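Local coordinates for kinesin-like protein KIF19 (Mus musculus, PDB 5GSZ) that walks toward microtubule plus ends and depolymerizes microtubules at ciliary tips, so regulating the length of motile cilia, this chain being its motor domain, at residues L151-E156 with D300-R305. Residues are numbered along the deposited sequence; the frame is centred on the assembly and turned at random.
Sequences LEIYNE and DSKLTR
The start of helix 302-307 is pinned against the end of strand 142-154 and the turn that follows it, on the central sheet of the kinesin motor domain. The close-packed part is apolar. Ile153, a branched residue suited to a buried strand, sends CD1 to Leu303 CB at 3.6 Å, the two side chains crossing at about a right angle, while its CG2, anti to the backbone N, meets Lys302 CB at 3.8 Å. His221 of strand 220-232 touches both Ile153 and Leu303 and so adds to this patch.

Toward solvent the contact turns polar: one firm hydrogen bond, and beside it a long, loose salt bridge between partly exposed side chains. Glu156, on the turn into strand 157-160, is long enough to reach the helix start, folding back through a bend at chi2 (-59°), and its anionic acceptor suits an N-terminal amide. Glu156 OE1 accepts from Lys302 N through its syn lone pair, at 2.7 Å and nearly straight (169°). Glu156 OE1 also forms the long salt bridge with Lys302 NZ, 3.7 Å away; Lys302 suits its place by pairing this cationic end with an aliphatic chain, curled by bends at chi2 and chi4, that lies against Glu156 O. Ser301 suits the N-cap because its short side chain lets Ser301 OG accept from Thr304 N at 3.2 Å, so serine and glutamate serve different amides of the first turn. An alanine in place of Glu156 lacks the carboxylate that receives Lys302 N, and would probably loosen the helix start from the turn. A carboxylate at a helix N-terminus, with a lysine amine nearby, is likely to be stabilised in its charged form.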
ATOM      1  N   LEU A 151      -6.063  10.936  -2.809  1.00 49.95           N
ATOM      2  CA  LEU A 151      -5.202  12.076  -2.529  1.00 50.19           C
ATOM      3  C   LEU A 151      -3.734  11.691  -2.718  1.00 48.16           C
ATOM      4  O   LEU A 151      -3.380  10.507  -2.763  1.00 45.91           O
ATOM      5  CB  LEU A 151      -5.458  12.598  -1.110  1.00 42.56           C
ATOM      6  CG  LEU A 151      -5.156  11.584  -0.010  1.00 43.51           C
ATOM      7  CD1 LEU A 151      -3.985  12.023   0.845  1.00 43.79           C
ATOM      8  CD2 LEU A 151      -6.382  11.312   0.810  1.00 52.32           C
ATOM      9  N   GLU A 152      -2.885  12.710  -2.862  1.00 43.63           N
ATOM     10  CA  GLU A 152      -1.445  12.526  -2.823  1.00 42.89           C
ATOM     11  C   GLU A 152      -0.884  13.087  -1.528  1.00 44.80           C
ATOM     12  O   GLU A 152      -1.400  14.067  -0.993  1.00 46.51           O
ATOM     13  CB  GLU A 152      -0.753  13.217  -3.989  1.00 47.72           C
ATOM     14  CG  GLU A 152       0.713  12.844  -4.166  1.00 48.59           C
ATOM     15  CD  GLU A 152       1.354  13.603  -5.306  1.00 55.03           C
ATOM     16  OE1 GLU A 152       1.198  14.847  -5.339  1.00 57.12           O
ATOM     17  OE2 GLU A 152       1.959  12.949  -6.193  1.00 50.93           O
ATOM     18  N   ILE A 153       0.158  12.432  -1.020  1.00 45.61           N
ATOM     19  CA  ILE A 153       1.111  13.031  -0.090  1.00 50.02           C
ATOM     20  C   ILE A 153       2.463  13.040  -0.788  1.00 49.08           C
ATOM     21  O   ILE A 153       3.009  11.980  -1.126  1.00 49.39           O
ATOM     22  CB  ILE A 153       1.197  12.279   1.248  1.00 49.86           C
ATOM     23  CG1 ILE A 153      -0.192  11.890   1.737  1.00 45.08           C
ATOM     24  CG2 ILE A 153       1.869  13.159   2.297  1.00 49.60           C
ATOM     25  CD1 ILE A 153      -0.147  10.970   2.934  1.00 45.76           C
ATOM     26  N   TYR A 154       2.986  14.232  -1.029  1.00 52.68           N
ATOM     27  CA  TYR A 154       4.272  14.424  -1.685  1.00 51.19           C
ATOM     28  C   TYR A 154       5.057  15.395  -0.824  1.00 54.21           C
ATOM     29  O   TYR A 154       4.667  16.558  -0.690  1.00 59.93           O
ATOM     30  CB  TYR A 154       4.103  14.966  -3.105  1.00 50.07           C
ATOM     31  CG  TYR A 154       5.421  15.163  -3.783  1.00 56.25           C
ATOM     32  CD1 TYR A 154       6.014  14.135  -4.507  1.00 59.07           C
ATOM     33  CD2 TYR A 154       6.107  16.363  -3.662  1.00 59.13           C
ATOM     34  CE1 TYR A 154       7.242  14.312  -5.106  1.00 61.68           C
ATOM     35  CE2 TYR A 154       7.327  16.550  -4.250  1.00 56.76           C
ATOM     36  CZ  TYR A 154       7.896  15.526  -4.972  1.00 63.60           C
ATOM     37  OH  TYR A 154       9.124  15.729  -5.560  1.00 65.19           O
ATOM     38  N   ASN A 155       6.158  14.936  -0.245  1.00 55.64           N
ATOM     39  CA  ASN A 155       6.951  15.778   0.647  1.00 59.54           C
ATOM     40  C   ASN A 155       6.049  16.441   1.681  1.00 60.27           C
ATOM     41  O   ASN A 155       6.054  17.658   1.866  1.00 61.15           O
ATOM     42  CB  ASN A 155       7.746  16.827  -0.135  1.00 55.81           C
ATOM     43  CG  ASN A 155       8.972  16.251  -0.797  1.00 60.24           C
ATOM     44  OD1 ASN A 155       9.540  15.267  -0.329  1.00 58.53           O
ATOM     45  ND2 ASN A 155       9.392  16.865  -1.896  1.00 65.45           N
ATOM     46  N   GLU A 156       5.217  15.622   2.313  1.00 63.67           N
ATOM     47  CA  GLU A 156       4.292  16.041   3.361  1.00 62.13           C
ATOM     48  C   GLU A 156       3.297  17.102   2.908  1.00 59.58           C
ATOM     49  O   GLU A 156       2.625  17.697   3.754  1.00 61.11           O
ATOM     50  CB  GLU A 156       5.046  16.524   4.602  1.00 59.16           C
ATOM     51  CG  GLU A 156       5.987  15.469   5.134  1.00 61.42           C
ATOM     52  CD  GLU A 156       5.255  14.195   5.494  1.00 60.63           C
ATOM     53  OE1 GLU A 156       4.345  14.261   6.349  1.00 57.08           O
ATOM     54  OE2 GLU A 156       5.562  13.138   4.895  1.00 72.42           O
ATOM     55  N   ASP A 300       4.629  13.574  13.588  1.00 57.46           N
ATOM     56  CA  ASP A 300       4.021  12.520  12.789  1.00 61.78           C
ATOM     57  C   ASP A 300       3.881  12.977  11.344  1.00 61.38           C
ATOM     58  O   ASP A 300       3.468  14.106  11.077  1.00 64.42           O
ATOM     59  CB  ASP A 300       2.654  12.151  13.358  1.00 61.09           C
ATOM     60  CG  ASP A 300       2.750  11.582  14.761  1.00 75.85           C
ATOM     61  OD1 ASP A 300       3.888  11.261  15.188  1.00 78.28           O
ATOM     62  OD2 ASP A 300       1.696  11.444  15.430  1.00 81.11           O
ATOM     63  N   SER A 301       4.236  12.103  10.407  1.00 59.46           N
ATOM     64  CA  SER A 301       4.033  12.417   9.003  1.00 52.68           C
ATOM     65  C   SER A 301       2.544  12.579   8.716  1.00 53.63           C
ATOM     66  O   SER A 301       1.685  12.150   9.492  1.00 50.96           O
ATOM     67  CB  SER A 301       4.630  11.321   8.130  1.00 51.85           C
ATOM     68  OG  SER A 301       4.087  10.065   8.483  1.00 52.64           O
ATOM     69  N   LYS A 302       2.234  13.236   7.595  1.00 50.40           N
ATOM     70  CA  LYS A 302       0.839  13.322   7.182  1.00 52.05           C
ATOM     71  C   LYS A 302       0.215  11.930   7.088  1.00 54.00           C
ATOM     72  O   LYS A 302      -0.913  11.716   7.543  1.00 49.88           O
ATOM     73  CB  LYS A 302       0.715  14.066   5.849  1.00 48.05           C
ATOM     74  CG  LYS A 302       1.370  15.440   5.834  1.00 57.59           C
ATOM     75  CD  LYS A 302       0.717  16.420   6.821  1.00 64.56           C
ATOM     76  CE  LYS A 302       1.589  17.654   7.030  1.00 61.02           C
ATOM     77  NZ  LYS A 302       2.852  17.297   7.762  1.00 63.29           N
ATOM     78  N   LEU A 303       0.953  10.954   6.538  1.00 53.12           N
ATOM     79  CA  LEU A 303       0.362   9.634   6.361  1.00 45.97           C
ATOM     80  C   LEU A 303       0.112   8.960   7.696  1.00 46.98           C
ATOM     81  O   LEU A 303      -0.910   8.286   7.860  1.00 52.54           O
ATOM     82  CB  LEU A 303       1.242   8.771   5.459  1.00 53.21           C
ATOM     83  CG  LEU A 303       0.897   7.288   5.273  1.00 50.69           C
ATOM     84  CD1 LEU A 303      -0.485   7.142   4.691  1.00 49.96           C
ATOM     85  CD2 LEU A 303       1.907   6.589   4.372  1.00 45.40           C
ATOM     86  N   THR A 304       0.998   9.157   8.674  1.00 52.12           N
ATOM     87  CA  THR A 304       0.761   8.608  10.011  1.00 52.70           C
ATOM     88  C   THR A 304      -0.470   9.230  10.656  1.00 50.37           C
ATOM     89  O   THR A 304      -1.324   8.521  11.211  1.00 45.98           O
ATOM     90  CB  THR A 304       1.973   8.827  10.909  1.00 48.79           C
ATOM     91  OG1 THR A 304       3.078   8.063  10.423  1.00 53.32           O
ATOM     92  CG2 THR A 304       1.648   8.390  12.312  1.00 47.07           C
ATOM     93  N   ARG A 305      -0.560  10.564  10.618  1.00 50.79           N
ATOM     94  CA  ARG A 305      -1.713  11.242  11.203  1.00 55.70           C
ATOM     95  C   ARG A 305      -3.008  10.803  10.528  1.00 53.60           C
ATOM     96  O   ARG A 305      -4.009  10.549  11.204  1.00 56.44           O
ATOM     97  CB  ARG A 305      -1.533  12.767  11.123  1.00 60.13           C
ATOM     98  CG  ARG A 305      -0.606  13.347  12.215  1.00 62.26           C
ATOM     99  CD  ARG A 305       0.194  14.587  11.752  1.00 63.93           C
ATOM    100  NE  ARG A 305      -0.635  15.760  11.479  1.00 69.19           N
ATOM    101  CZ  ARG A 305      -0.205  16.852  10.846  1.00 76.04           C
ATOM    102  NH1 ARG A 305       1.050  16.924  10.410  1.00 72.36           N
ATOM    103  NH2 ARG A 305      -1.034  17.869  10.634  1.00 78.67           N
TER